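Local coordinates for glycosyl hydrolase family 2, TIM barrel domain protein (PDB 6ED2), which probably hydrolyses beta-glucuronides, as a family 2 glycoside hydrolase from the human gut bacterium Faecalibacterium prausnitzii, at residues W108-R113 with T143-V148; F99-E104 with Q152-S157; T35-I40 with M203-E208; G41-W46 with H197-L202. One frame throughout, in Å; residues are numbered along the deposited sequence.

All four interactions lie in the antiparallel beta framework of the N-terminal sugar-binding domain and share one curled sheet. The first segments come in the order of interactions 3, 4, 2 and 1, and the second segments in the reverse order, so each successive pair is enclosed by the one before. Interactions 3 and 4 are consecutive parts of one pairing, their centres about 17 Å apart. Interaction 1 lies about 10 Å from the centres of both 2 and 3, and its strand 109-114 also borders strand 200-205. Strand 38-51 is thus joined to strand 200-205, about 150 residues later in the chain, and all four have a residue in touch with the second subunit, interaction 1 through W108 alone.

Interaction 1: residues W108-R113 with T143-V148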
loop_
_atom_site.group_PDB
_atom_site.type_symbol
_atom_site.label_atom_id
_atom_site.label_comp_id
_atom_site.label_asym_id
_atom_site.label_seq_id
_atom_site.Cartn_x
_atom_site.Cartn_y
_atom_site.Cartn_z
ATOM N N TRP A 108 20.175 -15.487 -52.634
ATOM C CA TRP A 108 19.674 -16.110 -51.424
ATOM C C TRP A 108 18.151 -16.066 -51.415
ATOM O O TRP A 108 17.529 -15.226 -52.068
ATOM C CB TRP A 108 20.167 -15.360 -50.199
ATOM C CG TRP A 108 21.371 -15.839 -49.487
ATOM C CD1 TRP A 108 21.410 -16.745 -48.475
ATOM C CD2 TRP A 108 22.708 -15.347 -49.636
ATOM N NE1 TRP A 108 22.696 -16.884 -48.008
ATOM C CE2 TRP A 108 23.512 -16.033 -48.705
ATOM C CE3 TRP A 108 23.307 -14.419 -50.488
ATOM C CZ2 TRP A 108 24.882 -15.816 -48.593
ATOM C CZ3 TRP A 108 24.673 -14.205 -50.379
ATOM C CH2 TRP A 108 25.442 -14.900 -49.436
ATOM N N ASP A 109 17.544 -16.968 -50.650
ATOM C CA ASP A 109 16.145 -16.794 -50.284
ATOM C C ASP A 109 16.020 -15.698 -49.231
ATOM O O ASP A 109 16.814 -15.635 -48.289
ATOM C CB ASP A 109 15.558 -18.099 -49.751
ATOM C CG ASP A 109 14.538 -18.718 -50.709
ATOM O OD1 ASP A 109 14.158 -18.087 -51.734
ATOM O OD2 ASP A 109 14.144 -19.863 -50.440
ATOM N N ILE A 110 15.023 -14.835 -49.402
ATOM C CA ILE A 110 14.768 -13.721 -48.493
ATOM C C ILE A 110 13.470 -14.011 -47.766
ATOM O O ILE A 110 12.399 -14.063 -48.393
ATOM C CB ILE A 110 14.675 -12.368 -49.223
ATOM C CG1 ILE A 110 15.748 -12.238 -50.315
ATOM C CG2 ILE A 110 14.811 -11.235 -48.202
ATOM C CD1 ILE A 110 17.157 -12.341 -49.791
ATOM N N VAL A 111 13.560 -14.173 -46.443
ATOM C CA VAL A 111 12.454 -14.655 -45.625
ATOM C C VAL A 111 12.322 -13.786 -44.380
ATOM O O VAL A 111 13.312 -13.561 -43.672
ATOM C CB VAL A 111 12.663 -16.132 -45.214
ATOM C CG1 VAL A 111 11.424 -16.669 -44.509
ATOM C CG2 VAL A 111 13.047 -17.011 -46.428
ATOM N N LEU A 112 11.093 -13.352 -44.087
ATOM C CA LEU A 112 10.749 -12.694 -42.826
ATOM C C LEU A 112 10.211 -13.708 -41.821
ATOM O O LEU A 112 9.353 -14.520 -42.164
ATOM C CB LEU A 112 9.694 -11.617 -43.063
ATOM C CG LEU A 112 10.146 -10.477 -43.964
ATOM C CD1 LEU A 112 8.944 -9.674 -44.412
ATOM C CD2 LEU A 112 11.168 -9.607 -43.221
ATOM N N ARG A 113 10.711 -13.663 -40.587
ATOM C CA ARG A 113 10.173 -14.459 -39.488
ATOM C C ARG A 113 9.485 -13.555 -38.470
ATOM O O ARG A 113 10.069 -12.559 -38.013
ATOM C CB ARG A 113 11.264 -15.271 -38.785
ATOM C CG ARG A 113 10.868 -15.715 -37.349
ATOM C CD ARG A 113 9.812 -16.862 -37.324
ATOM N NE ARG A 113 10.317 -18.100 -37.924
ATOM C CZ ARG A 113 10.954 -19.072 -37.265
ATOM N NH1 ARG A 113 11.184 -18.975 -35.954
ATOM N NH2 ARG A 113 11.376 -20.152 -37.925
ATOM N N THR A 143 8.090 -15.679 -47.264
ATOM C CA THR A 143 9.154 -15.674 -48.259
ATOM C C THR A 143 8.955 -14.495 -49.195
ATOM O O THR A 143 7.871 -14.324 -49.760
ATOM C CB THR A 143 9.173 -16.986 -49.040
ATOM O OG1 THR A 143 9.758 -18.012 -48.227
ATOM C CG2 THR A 143 10.001 -16.850 -50.320
ATOM N N VAL A 144 9.982 -13.646 -49.331
ATOM C CA VAL A 144 9.774 -12.419 -50.101
ATOM C C VAL A 144 10.866 -12.272 -51.156
ATOM O O VAL A 144 11.115 -11.170 -51.665
ATOM C CB VAL A 144 9.710 -11.192 -49.172
ATOM C CG1 VAL A 144 8.565 -11.341 -48.182
ATOM C CG2 VAL A 144 11.017 -11.007 -48.447
ATOM N N THR A 145 11.489 -13.402 -51.507
ATOM C CA THR A 145 12.615 -13.424 -52.436
ATOM C C THR A 145 12.325 -12.672 -53.729
ATOM O O THR A 145 13.159 -11.891 -54.202
ATOM C CB THR A 145 12.980 -14.867 -52.746
ATOM O OG1 THR A 145 13.303 -15.523 -51.522
ATOM C CG2 THR A 145 14.167 -14.930 -53.712
ATOM N N ASN A 146 11.161 -12.904 -54.327
ATOM C CA ASN A 146 10.840 -12.298 -55.613
ATOM C C ASN A 146 9.989 -11.057 -55.487
ATOM O O ASN A 146 9.495 -10.570 -56.502
ATOM C CB ASN A 146 10.133 -13.302 -56.521
ATOM C CG ASN A 146 10.967 -14.529 -56.765
ATOM O OD1 ASN A 146 10.495 -15.649 -56.603
ATOM N ND2 ASN A 146 12.234 -14.325 -57.124
ATOM N N ILE A 147 9.798 -10.539 -54.274
ATOM C CA ILE A 147 9.009 -9.337 -54.074
ATOM C C ILE A 147 9.867 -8.130 -53.695
ATOM O O ILE A 147 9.470 -6.992 -53.969
ATOM C CB ILE A 147 7.921 -9.592 -53.006
ATOM C CG1 ILE A 147 7.129 -10.855 -53.350
ATOM C CG2 ILE A 147 6.988 -8.417 -52.899
ATOM C CD1 ILE A 147 6.369 -10.744 -54.662
ATOM N N VAL A 148 11.018 -8.339 -53.075
ATOM C CA VAL A 148 11.828 -7.235 -52.573
ATOM C C VAL A 148 12.606 -6.592 -53.713
ATOM O O VAL A 148 12.921 -7.230 -54.726
ATOM C CB VAL A 148 12.783 -7.719 -51.464
ATOM C CG1 VAL A 148 11.998 -8.071 -50.206
ATOM C CG2 VAL A 148 13.602 -8.905 -51.960
HETATM O O HOH W 1 11.461 -20.047 -49.097
#
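T145 meets D109 and I110 through one hydroxyl that works in both directions. OG1 donates to D109 OD1 at 2.7 Å, reaching it from above the carboxylate plane, and accepts from I110 N at 2.8 Å in a nearly straight bond. With OG1 turned away from its own carbonyl carbon (chi1 -58°), the threonine brings the hydroxyl to the strand where the chain 143-148 has already left regular pairing. An alanine here would probably leave I110 N and D109 OD1 without this shared partner and the backbone at I110 less firmly held.

Next to it the fit is close: V144 N bonds to I110 O at 2.6 Å, and beside that bond the packing is apolar, V144 CG2 lying 3.8 Å from I110 CG2 with the two side chains at about a right angle. The other methyl, V144 CG1, rests on L112 CD1; valine suits the place because its two methyls serve two neighbours, I110 and L112.

The side holding T143 is the solvent side. T143 is exposed, and its OG1 reaches D109 OD2 through a water, which donates to that carboxylate oxygen. D109 OD2 also forms a salt bridge with R209. V111 and T143 form an antiparallel non-hydrogen-bonded pair where strand 140-143 ends beside strand 109-114, within the jelly-roll beta-sandwich expected of the family 2 sugar-binding domain.

Interaction 2: residues F99-E104 with Q152-S157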
loop_
_atom_site.group_PDB
_atom_site.type_symbol
_atom_site.label_atom_id
_atom_site.label_comp_id
_atom_site.label_asym_id
_atom_site.label_seq_id
_atom_site.Cartn_x
_atom_site.Cartn_y
_atom_site.Cartn_z
ATOM N N PHE A 99 12.633 -2.154 -44.347
ATOM C CA PHE A 99 13.840 -2.935 -44.166
ATOM C C PHE A 99 14.641 -2.876 -45.447
ATOM O O PHE A 99 14.095 -2.744 -46.549
ATOM C CB PHE A 99 13.554 -4.396 -43.768
ATOM C CG PHE A 99 12.761 -5.180 -44.785
ATOM C CD1 PHE A 99 13.403 -5.984 -45.721
ATOM C CD2 PHE A 99 11.375 -5.142 -44.788
ATOM C CE1 PHE A 99 12.666 -6.729 -46.654
ATOM C CE2 PHE A 99 10.633 -5.888 -45.718
ATOM C CZ PHE A 99 11.281 -6.669 -46.650
ATOM N N PHE A 100 15.945 -2.948 -45.282
ATOM C CA PHE A 100 16.861 -2.839 -46.393
ATOM C C PHE A 100 17.311 -4.231 -46.769
ATOM O O PHE A 100 17.681 -5.022 -45.896
ATOM C CB PHE A 100 18.074 -1.981 -46.034
ATOM C CG PHE A 100 18.937 -1.654 -47.219
ATOM C CD1 PHE A 100 18.598 -0.612 -48.068
ATOM C CD2 PHE A 100 20.062 -2.417 -47.508
ATOM C CE1 PHE A 100 19.389 -0.312 -49.168
ATOM C CE2 PHE A 100 20.856 -2.125 -48.604
ATOM C CZ PHE A 100 20.525 -1.070 -49.432
ATOM N N VAL A 101 17.302 -4.519 -48.059
ATOM C CA VAL A 101 17.827 -5.782 -48.564
ATOM C C VAL A 101 19.132 -5.479 -49.289
ATOM O O VAL A 101 19.114 -4.799 -50.320
ATOM C CB VAL A 101 16.828 -6.484 -49.495
ATOM C CG1 VAL A 101 17.459 -7.744 -50.069
ATOM C CG2 VAL A 101 15.538 -6.802 -48.746
ATOM N N PRO A 102 20.268 -5.958 -48.800
ATOM C CA PRO A 102 21.541 -5.662 -49.465
ATOM C C PRO A 102 21.583 -6.239 -50.871
ATOM O O PRO A 102 20.965 -7.265 -51.170
ATOM C CB PRO A 102 22.580 -6.334 -48.561
ATOM C CG PRO A 102 21.887 -6.543 -47.244
ATOM C CD PRO A 102 20.436 -6.728 -47.558
ATOM N N ALA A 103 22.331 -5.560 -51.740
ATOM C CA ALA A 103 22.568 -6.085 -53.080
ATOM C C ALA A 103 23.163 -7.486 -53.027
ATOM O O ALA A 103 22.776 -8.361 -53.806
ATOM C CB ALA A 103 23.497 -5.149 -53.849
ATOM N N GLU A 104 24.108 -7.711 -52.115
ATOM C CA GLU A 104 24.861 -8.944 -51.985
ATOM C C GLU A 104 24.042 -10.098 -51.369
ATOM O O GLU A 104 24.619 -11.160 -51.104
ATOM C CB GLU A 104 26.126 -8.695 -51.159
ATOM C CG GLU A 104 25.885 -8.360 -49.689
ATOM C CD GLU A 104 25.776 -6.851 -49.394
ATOM O OE1 GLU A 104 25.720 -6.022 -50.346
ATOM O OE2 GLU A 104 25.748 -6.510 -48.184
ATOM N N GLN A 152 17.812 -1.801 -51.838
ATOM C CA GLN A 152 16.865 -0.724 -51.597
ATOM C C GLN A 152 16.108 -1.011 -50.315
ATOM O O GLN A 152 16.206 -2.098 -49.733
ATOM C CB GLN A 152 15.884 -0.550 -52.761
ATOM C CG GLN A 152 16.573 -0.335 -54.081
ATOM C CD GLN A 152 15.611 -0.290 -55.227
ATOM O OE1 GLN A 152 14.623 0.444 -55.192
ATOM N NE2 GLN A 152 15.886 -1.084 -56.258
ATOM N N PHE A 153 15.346 -0.010 -49.883
ATOM C CA PHE A 153 14.427 -0.194 -48.777
ATOM C C PHE A 153 13.122 -0.816 -49.273
ATOM O O PHE A 153 12.716 -0.636 -50.425
ATOM C CB PHE A 153 14.167 1.134 -48.066
ATOM C CG PHE A 153 15.290 1.542 -47.160
ATOM C CD1 PHE A 153 15.435 0.955 -45.903
ATOM C CD2 PHE A 153 16.227 2.481 -47.577
ATOM C CE1 PHE A 153 16.482 1.302 -45.063
ATOM C CE2 PHE A 153 17.293 2.843 -46.745
ATOM C CZ PHE A 153 17.416 2.260 -45.481
ATOM N N ASN A 154 12.485 -1.578 -48.386
ATOM C CA ASN A 154 11.251 -2.288 -48.681
ATOM C C ASN A 154 10.245 -2.031 -47.574
ATOM O O ASN A 154 10.616 -1.953 -46.398
ATOM C CB ASN A 154 11.533 -3.786 -48.827
ATOM C CG ASN A 154 12.412 -4.086 -50.027
ATOM O OD1 ASN A 154 11.905 -4.363 -51.110
ATOM N ND2 ASN A 154 13.727 -4.010 -49.847
ATOM N N LYS A 155 8.976 -1.896 -47.950
ATOM C CA LYS A 155 7.921 -1.624 -46.985
ATOM C C LYS A 155 7.331 -2.930 -46.458
ATOM O O LYS A 155 6.927 -3.802 -47.234
ATOM C CB LYS A 155 6.820 -0.766 -47.598
ATOM C CG LYS A 155 5.692 -0.514 -46.615
ATOM C CD LYS A 155 5.037 0.825 -46.845
ATOM C CE LYS A 155 5.923 1.949 -46.365
ATOM N NZ LYS A 155 5.298 3.258 -46.693
ATOM N N LEU A 156 7.297 -3.065 -45.136
ATOM C CA LEU A 156 6.681 -4.197 -44.462
ATOM C C LEU A 156 5.438 -3.693 -43.756
ATOM O O LEU A 156 5.539 -2.861 -42.846
ATOM C CB LEU A 156 7.646 -4.828 -43.464
ATOM C CG LEU A 156 7.099 -5.889 -42.521
ATOM C CD1 LEU A 156 6.369 -6.993 -43.310
ATOM C CD2 LEU A 156 8.266 -6.447 -41.720
ATOM N N SER A 157 4.274 -4.181 -44.178
ATOM C CA SER A 157 3.005 -3.837 -43.548
ATOM C C SER A 157 2.350 -5.099 -43.012
ATOM O O SER A 157 2.265 -6.107 -43.720
ATOM C CB SER A 157 2.058 -3.144 -44.527
ATOM O OG SER A 157 2.754 -2.152 -45.250
#
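The F99 ring takes N154 CB over one face, 3.8 Å from its centroid in a CH-pi contact, and L156 CB at its edge, 3.9 Å from F99 CE2. Across the strands F153 offers a ring face too: F100 CD1 stands over its centre, and the two rings make a T-shaped pair with centroids 5.1 Å apart and planes at 69°. F100 CB adds to this by resting 3.8 Å from F153 CE1.

F99 holds CG between its backbone N and carbonyl carbon (chi1 61°), the crowded position, and this swings the ring back over N154. Asparagine suits the site because its CB gives the ring a greasy surface while its amide OD1 is bonded to R149 N and N126 ND2; ND2 lies beside V101 CG2. An alanine in place of F153 has no ring, and would probably leave the edge of F100 without the face it points at and open a gap beside A33 of the second subunit.

Backbone bonds set the register of the strands that carry the rings. F99 N reaches N154 O at 2.9 Å and N154 N returns to F99 O at 2.7 Å, making a hydrogen-bonded pair. Next to it F100 and F153 form a non-hydrogen-bonded pair, whose rings share one face of the sheet, while F99 and N154 lie on the other. This is an antiparallel strand pair of the jelly-roll beta-sandwich, with aromatic residues on both faces.

Interaction 3: residues T35-I40 with M203-E208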
loop_
_atom_site.group_PDB
_atom_site.type_symbol
_atom_site.label_atom_id
_atom_site.label_comp_id
_atom_site.label_asym_id
_atom_site.label_seq_id
_atom_site.Cartn_x
_atom_site.Cartn_y
_atom_site.Cartn_z
ATOM N N THR A 35 27.343 -20.045 -41.011
ATOM C CA THR A 35 28.192 -20.022 -42.192
ATOM C C THR A 35 27.426 -19.588 -43.434
ATOM O O THR A 35 27.953 -18.826 -44.253
ATOM C CB THR A 35 28.793 -21.404 -42.413
ATOM O OG1 THR A 35 29.705 -21.690 -41.349
ATOM C CG2 THR A 35 29.528 -21.465 -43.743
ATOM N N THR A 36 26.164 -20.037 -43.558
ATOM C CA THR A 36 25.379 -19.852 -44.772
ATOM C C THR A 36 24.127 -19.008 -44.598
ATOM O O THR A 36 23.458 -18.712 -45.598
ATOM C CB THR A 36 24.938 -21.210 -45.331
ATOM O OG1 THR A 36 24.141 -21.866 -44.341
ATOM C CG2 THR A 36 26.143 -22.091 -45.645
ATOM N N ARG A 37 23.758 -18.647 -43.378
ATOM C CA ARG A 37 22.526 -17.906 -43.144
ATOM C C ARG A 37 22.844 -16.536 -42.567
ATOM O O ARG A 37 23.666 -16.413 -41.650
ATOM C CB ARG A 37 21.601 -18.674 -42.201
ATOM C CG ARG A 37 21.181 -20.055 -42.750
ATOM C CD ARG A 37 20.235 -20.769 -41.781
ATOM N NE ARG A 37 19.837 -22.093 -42.269
ATOM C CZ ARG A 37 18.665 -22.660 -41.993
ATOM N NH1 ARG A 37 17.780 -22.013 -41.232
ATOM N NH2 ARG A 37 18.374 -23.866 -42.478
ATOM N N ARG A 38 22.196 -15.518 -43.102
ATOM C CA ARG A 38 22.281 -14.173 -42.558
ATOM C C ARG A 38 21.038 -13.893 -41.729
ATOM O O ARG A 38 19.960 -14.442 -41.984
ATOM C CB ARG A 38 22.426 -13.139 -43.673
ATOM C CG ARG A 38 23.579 -13.438 -44.613
ATOM C CD ARG A 38 24.854 -13.716 -43.850
ATOM N NE ARG A 38 25.944 -14.151 -44.738
ATOM C CZ ARG A 38 26.646 -15.280 -44.604
ATOM N NH1 ARG A 38 26.392 -16.128 -43.607
ATOM N NH2 ARG A 38 27.621 -15.560 -45.466
ATOM N N LEU A 39 21.199 -13.028 -40.731
ATOM C CA LEU A 39 20.143 -12.751 -39.764
ATOM C C LEU A 39 20.191 -11.279 -39.370
ATOM O O LEU A 39 21.217 -10.796 -38.879
ATOM C CB LEU A 39 20.307 -13.650 -38.534
ATOM C CG LEU A 39 19.209 -13.503 -37.480
ATOM C CD1 LEU A 39 17.865 -13.800 -38.100
ATOM C CD2 LEU A 39 19.484 -14.399 -36.290
ATOM N N ILE A 40 19.076 -10.576 -39.548
ATOM C CA ILE A 40 18.974 -9.168 -39.183
ATOM C C ILE A 40 17.692 -8.959 -38.388
ATOM O O ILE A 40 16.596 -9.190 -38.907
ATOM C CB ILE A 40 18.985 -8.259 -40.421
ATOM C CG1 ILE A 40 20.306 -8.421 -41.175
ATOM C CG2 ILE A 40 18.780 -6.791 -40.003
ATOM C CD1 ILE A 40 20.451 -7.484 -42.373
ATOM N N MET A 203 15.894 -12.600 -42.852
ATOM C CA MET A 203 16.836 -13.690 -43.038
ATOM C C MET A 203 17.245 -13.796 -44.500
ATOM O O MET A 203 16.433 -13.564 -45.400
ATOM C CB MET A 203 16.219 -15.015 -42.573
ATOM C CG MET A 203 15.861 -15.050 -41.084
ATOM S SD MET A 203 15.030 -16.587 -40.586
ATOM C CE MET A 203 13.472 -16.390 -41.405
ATOM N N ALA A 204 18.503 -14.154 -44.734
ATOM C CA ALA A 204 18.954 -14.619 -46.039
ATOM C C ALA A 204 19.337 -16.082 -45.871
ATOM O O ALA A 204 20.207 -16.406 -45.056
ATOM C CB ALA A 204 20.131 -13.788 -46.561
ATOM N N LEU A 205 18.643 -16.966 -46.592
ATOM C CA LEU A 205 18.809 -18.408 -46.423
ATOM C C LEU A 205 19.120 -19.060 -47.763
ATOM O O LEU A 205 18.583 -18.639 -48.796
ATOM C CB LEU A 205 17.538 -19.034 -45.833
ATOM C CG LEU A 205 16.976 -18.385 -44.568
ATOM C CD1 LEU A 205 15.612 -18.942 -44.255
ATOM C CD2 LEU A 205 17.928 -18.598 -43.405
ATOM N N PRO A 206 19.967 -20.083 -47.786
ATOM C CA PRO A 206 20.184 -20.821 -49.039
ATOM C C PRO A 206 18.872 -21.428 -49.528
ATOM O O PRO A 206 18.003 -21.813 -48.742
ATOM C CB PRO A 206 21.197 -21.913 -48.651
ATOM C CG PRO A 206 21.740 -21.513 -47.316
ATOM C CD PRO A 206 20.640 -20.721 -46.644
ATOM N N LYS A 207 18.721 -21.485 -50.850
ATOM C CA LYS A 207 17.493 -22.027 -51.410
ATOM C C LYS A 207 17.320 -23.508 -51.080
ATOM O O LYS A 207 16.191 -23.971 -50.910
ATOM C CB LYS A 207 17.468 -21.757 -52.913
ATOM C CG LYS A 207 16.884 -20.365 -53.170
ATOM C CD LYS A 207 17.371 -19.716 -54.429
ATOM C CE LYS A 207 16.541 -18.490 -54.708
ATOM N NZ LYS A 207 16.838 -17.971 -56.057
ATOM N N GLU A 208 18.411 -24.249 -50.944
ATOM C CA GLU A 208 18.369 -25.595 -50.407
ATOM C C GLU A 208 18.859 -25.552 -48.963
ATOM O O GLU A 208 20.016 -25.208 -48.709
ATOM C CB GLU A 208 19.232 -26.548 -51.231
ATOM C CG GLU A 208 19.129 -27.976 -50.723
ATOM C CD GLU A 208 19.957 -28.976 -51.515
ATOM O OE1 GLU A 208 20.477 -28.608 -52.591
ATOM O OE2 GLU A 208 20.068 -30.145 -51.064
#
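An R37 chain extended from CG to NE (chi2 and chi3 both near 180°) runs its methylenes past L205, whereas R38 bends at chi2 (-50°) and carries its guanidinium away from the partner strand. R38 lies in the last regular pair of strands 38-51 and 200-205, at the end of the jelly-roll sheet nearest the next domain, and beyond R37 the chains draw apart towards T36 and P206. R38 and A204 form a hydrogen-bonded pair: R38 N reaches A204 O at 2.9 Å, and A204 N returns to R38 O at 3.1 Å. Alanine fits here because its single methyl, CB, meets R38 CB at 3.7 Å while the arginine's end leads away. One residue on, L39 and M203 lie side by side, pointing the same way.

The polar ends find partners further out. R37 NH2 makes a salt bridge with D289 of strand 286-295, and R38 NE one with E104 of the second subunit. T36 OG1 joins E290 N and D289 OD1, and its side chain is about 11 Å from a bound magnesium ion. P206, which has no N-H to offer, packs its ring on T36 instead, P206 CG lying 3.8 Å from T36 CB. The arginine surface is equally close-fitting: L205 CD2 stands 3.6 Å from R37 CD.

Interaction 4: residues G41-W46 with H197-L202; sequences GLDGMW and HRPVWL
L42 pushes its branched tip into the hollow between V200 and L202: L42 CD1 meets V200 CG1 at 4.0 Å, while CD2 rests 4.1 Å from L202 CB. The opposing bump is V200, whose two methyls sit against W46, with CG1 near the plane of the indole at its edge. The indole is held in place by W46 NE1, which bonds to L42 O at 2.9 Å, so a tryptophan both fills space and ties its own turn together.

D43 makes the polar part of the contact. Its OD1 takes V200 N at 3.0 Å through the syn lone pair, doing for the strand what a backbone carbonyl would otherwise do, and OD2 lies 3.5 Å from P199 CB. L42 N completes the link to V200 O, and W201 CE3 comes to 3.7 Å from G41 CA.

The apolar side chains continue into the core of the sandwich, where L42 and L202 touch F99 of strand 92-101 and L112 of strand 109-114, and V200 meets V73 of strand 69-73.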
loop_
_atom_site.group_PDB
_atom_site.type_symbol
_atom_site.label_atom_id
_atom_site.label_comp_id
_atom_site.label_asym_id
_atom_site.label_seq_id
_atom_site.Cartn_x
_atom_site.Cartn_y
_atom_site.Cartn_z
ATOM N N GLY A 41 17.820 -8.505 -37.146
ATOM C CA GLY A 41 16.642 -8.195 -36.355
ATOM C C GLY A 41 15.970 -6.918 -36.828
ATOM O O GLY A 41 16.624 -5.961 -37.240
ATOM N N LEU A 42 14.641 -6.911 -36.775
ATOM C CA LEU A 42 13.843 -5.760 -37.171
ATOM C C LEU A 42 13.087 -5.150 -36.001
ATOM O O LEU A 42 12.167 -4.354 -36.216
ATOM C CB LEU A 42 12.858 -6.149 -38.281
ATOM C CG LEU A 42 13.412 -6.770 -39.575
ATOM C CD1 LEU A 42 12.281 -7.017 -40.546
ATOM C CD2 LEU A 42 14.441 -5.857 -40.230
ATOM N N ASP A 43 13.422 -5.528 -34.771
ATOM C CA ASP A 43 12.771 -4.927 -33.614
ATOM C C ASP A 43 13.109 -3.444 -33.552
ATOM O O ASP A 43 14.173 -3.013 -33.999
ATOM C CB ASP A 43 13.222 -5.612 -32.313
ATOM C CG ASP A 43 12.851 -7.103 -32.271
ATOM O OD1 ASP A 43 12.061 -7.551 -33.149
ATOM O OD2 ASP A 43 13.355 -7.823 -31.372
ATOM N N GLY A 44 12.207 -2.669 -32.988
ATOM C CA GLY A 44 12.466 -1.272 -32.805
ATOM C C GLY A 44 11.160 -0.519 -32.799
ATOM O O GLY A 44 10.120 -1.075 -32.461
ATOM N N MET A 45 11.238 0.759 -33.153
ATOM C CA MET A 45 10.040 1.568 -33.282
ATOM C C MET A 45 9.479 1.354 -34.677
ATOM O O MET A 45 10.178 1.583 -35.666
ATOM C CB MET A 45 10.324 3.049 -33.042
ATOM C CG MET A 45 10.714 3.397 -31.628
ATOM S SD MET A 45 9.462 2.992 -30.372
ATOM C CE MET A 45 8.005 3.643 -31.070
ATOM N N TRP A 46 8.232 0.898 -34.754
ATOM C CA TRP A 46 7.505 0.796 -36.008
ATOM C C TRP A 46 6.434 1.877 -36.038
ATOM O O TRP A 46 6.263 2.629 -35.078
ATOM C CB TRP A 46 6.868 -0.590 -36.172
ATOM C CG TRP A 46 7.808 -1.776 -36.309
ATOM C CD1 TRP A 46 9.049 -1.925 -35.755
ATOM C CD2 TRP A 46 7.538 -2.993 -37.018
ATOM N NE1 TRP A 46 9.572 -3.163 -36.077
ATOM C CE2 TRP A 46 8.664 -3.834 -36.858
ATOM C CE3 TRP A 46 6.453 -3.454 -37.772
ATOM C CZ2 TRP A 46 8.740 -5.108 -37.430
ATOM C CZ3 TRP A 46 6.527 -4.736 -38.341
ATOM C CH2 TRP A 46 7.667 -5.539 -38.167
ATOM N N HIS A 197 4.337 -9.415 -30.346
ATOM C CA HIS A 197 4.860 -9.696 -29.021
ATOM C C HIS A 197 6.291 -10.193 -29.019
ATOM O O HIS A 197 6.898 -10.263 -27.941
ATOM C CB HIS A 197 3.978 -10.750 -28.332
ATOM C CG HIS A 197 2.625 -10.245 -27.947
ATOM N ND1 HIS A 197 1.534 -11.073 -27.797
ATOM C CD2 HIS A 197 2.190 -8.990 -27.672
ATOM C CE1 HIS A 197 0.484 -10.351 -27.447
ATOM N NE2 HIS A 197 0.860 -9.087 -27.349
ATOM N N ARG A 198 6.833 -10.586 -30.165
ATOM C CA ARG A 198 8.100 -11.302 -30.165
ATOM C C ARG A 198 8.994 -10.772 -31.271
ATOM O O ARG A 198 8.522 -10.078 -32.180
ATOM C CB ARG A 198 7.863 -12.811 -30.326
ATOM C CG ARG A 198 7.232 -13.430 -29.092
ATOM C CD ARG A 198 6.743 -14.860 -29.328
ATOM N NE ARG A 198 5.829 -15.245 -28.253
ATOM C CZ ARG A 198 5.216 -16.423 -28.159
ATOM N NH1 ARG A 198 5.416 -17.368 -29.082
ATOM N NH2 ARG A 198 4.405 -16.653 -27.138
ATOM N N PRO A 199 10.294 -11.055 -31.212
ATOM C CA PRO A 199 11.219 -10.550 -32.234
ATOM C C PRO A 199 10.803 -10.912 -33.652
ATOM O O PRO A 199 10.307 -12.015 -33.918
ATOM C CB PRO A 199 12.546 -11.217 -31.861
ATOM C CG PRO A 199 12.458 -11.372 -30.391
ATOM C CD PRO A 199 11.017 -11.612 -30.052
ATOM N N VAL A 200 10.997 -9.943 -34.553
ATOM C CA VAL A 200 10.808 -10.077 -35.996
ATOM C C VAL A 200 12.187 -10.109 -36.649
ATOM O O VAL A 200 13.108 -9.416 -36.203
ATOM C CB VAL A 200 9.958 -8.915 -36.545
ATOM C CG1 VAL A 200 9.796 -8.995 -38.079
ATOM C CG2 VAL A 200 8.596 -8.838 -35.810
ATOM N N TRP A 201 12.340 -10.922 -37.694
ATOM C CA TRP A 201 13.660 -11.165 -38.259
ATOM C C TRP A 201 13.629 -11.120 -39.773
ATOM O O TRP A 201 12.669 -11.557 -40.419
ATOM C CB TRP A 201 14.236 -12.525 -37.869
ATOM C CG TRP A 201 14.289 -12.806 -36.422
ATOM C CD1 TRP A 201 13.346 -13.453 -35.683
ATOM C CD2 TRP A 201 15.361 -12.489 -35.524
ATOM N NE1 TRP A 201 13.760 -13.561 -34.375
ATOM C CE2 TRP A 201 14.994 -12.981 -34.250
ATOM C CE3 TRP A 201 16.590 -11.829 -35.669
ATOM C CZ2 TRP A 201 15.816 -12.840 -33.126
ATOM C CZ3 TRP A 201 17.411 -11.694 -34.552
ATOM C CH2 TRP A 201 17.013 -12.187 -33.295
ATOM N N LEU A 202 14.720 -10.620 -40.329
ATOM C CA LEU A 202 14.976 -10.644 -41.756
ATOM C C LEU A 202 16.118 -11.620 -41.979
ATOM O O LEU A 202 17.173 -11.503 -41.339
ATOM C CB LEU A 202 15.316 -9.245 -42.286
ATOM C CG LEU A 202 15.751 -9.107 -43.748
ATOM C CD1 LEU A 202 14.592 -9.368 -44.688
ATOM C CD2 LEU A 202 16.356 -7.727 -44.017
#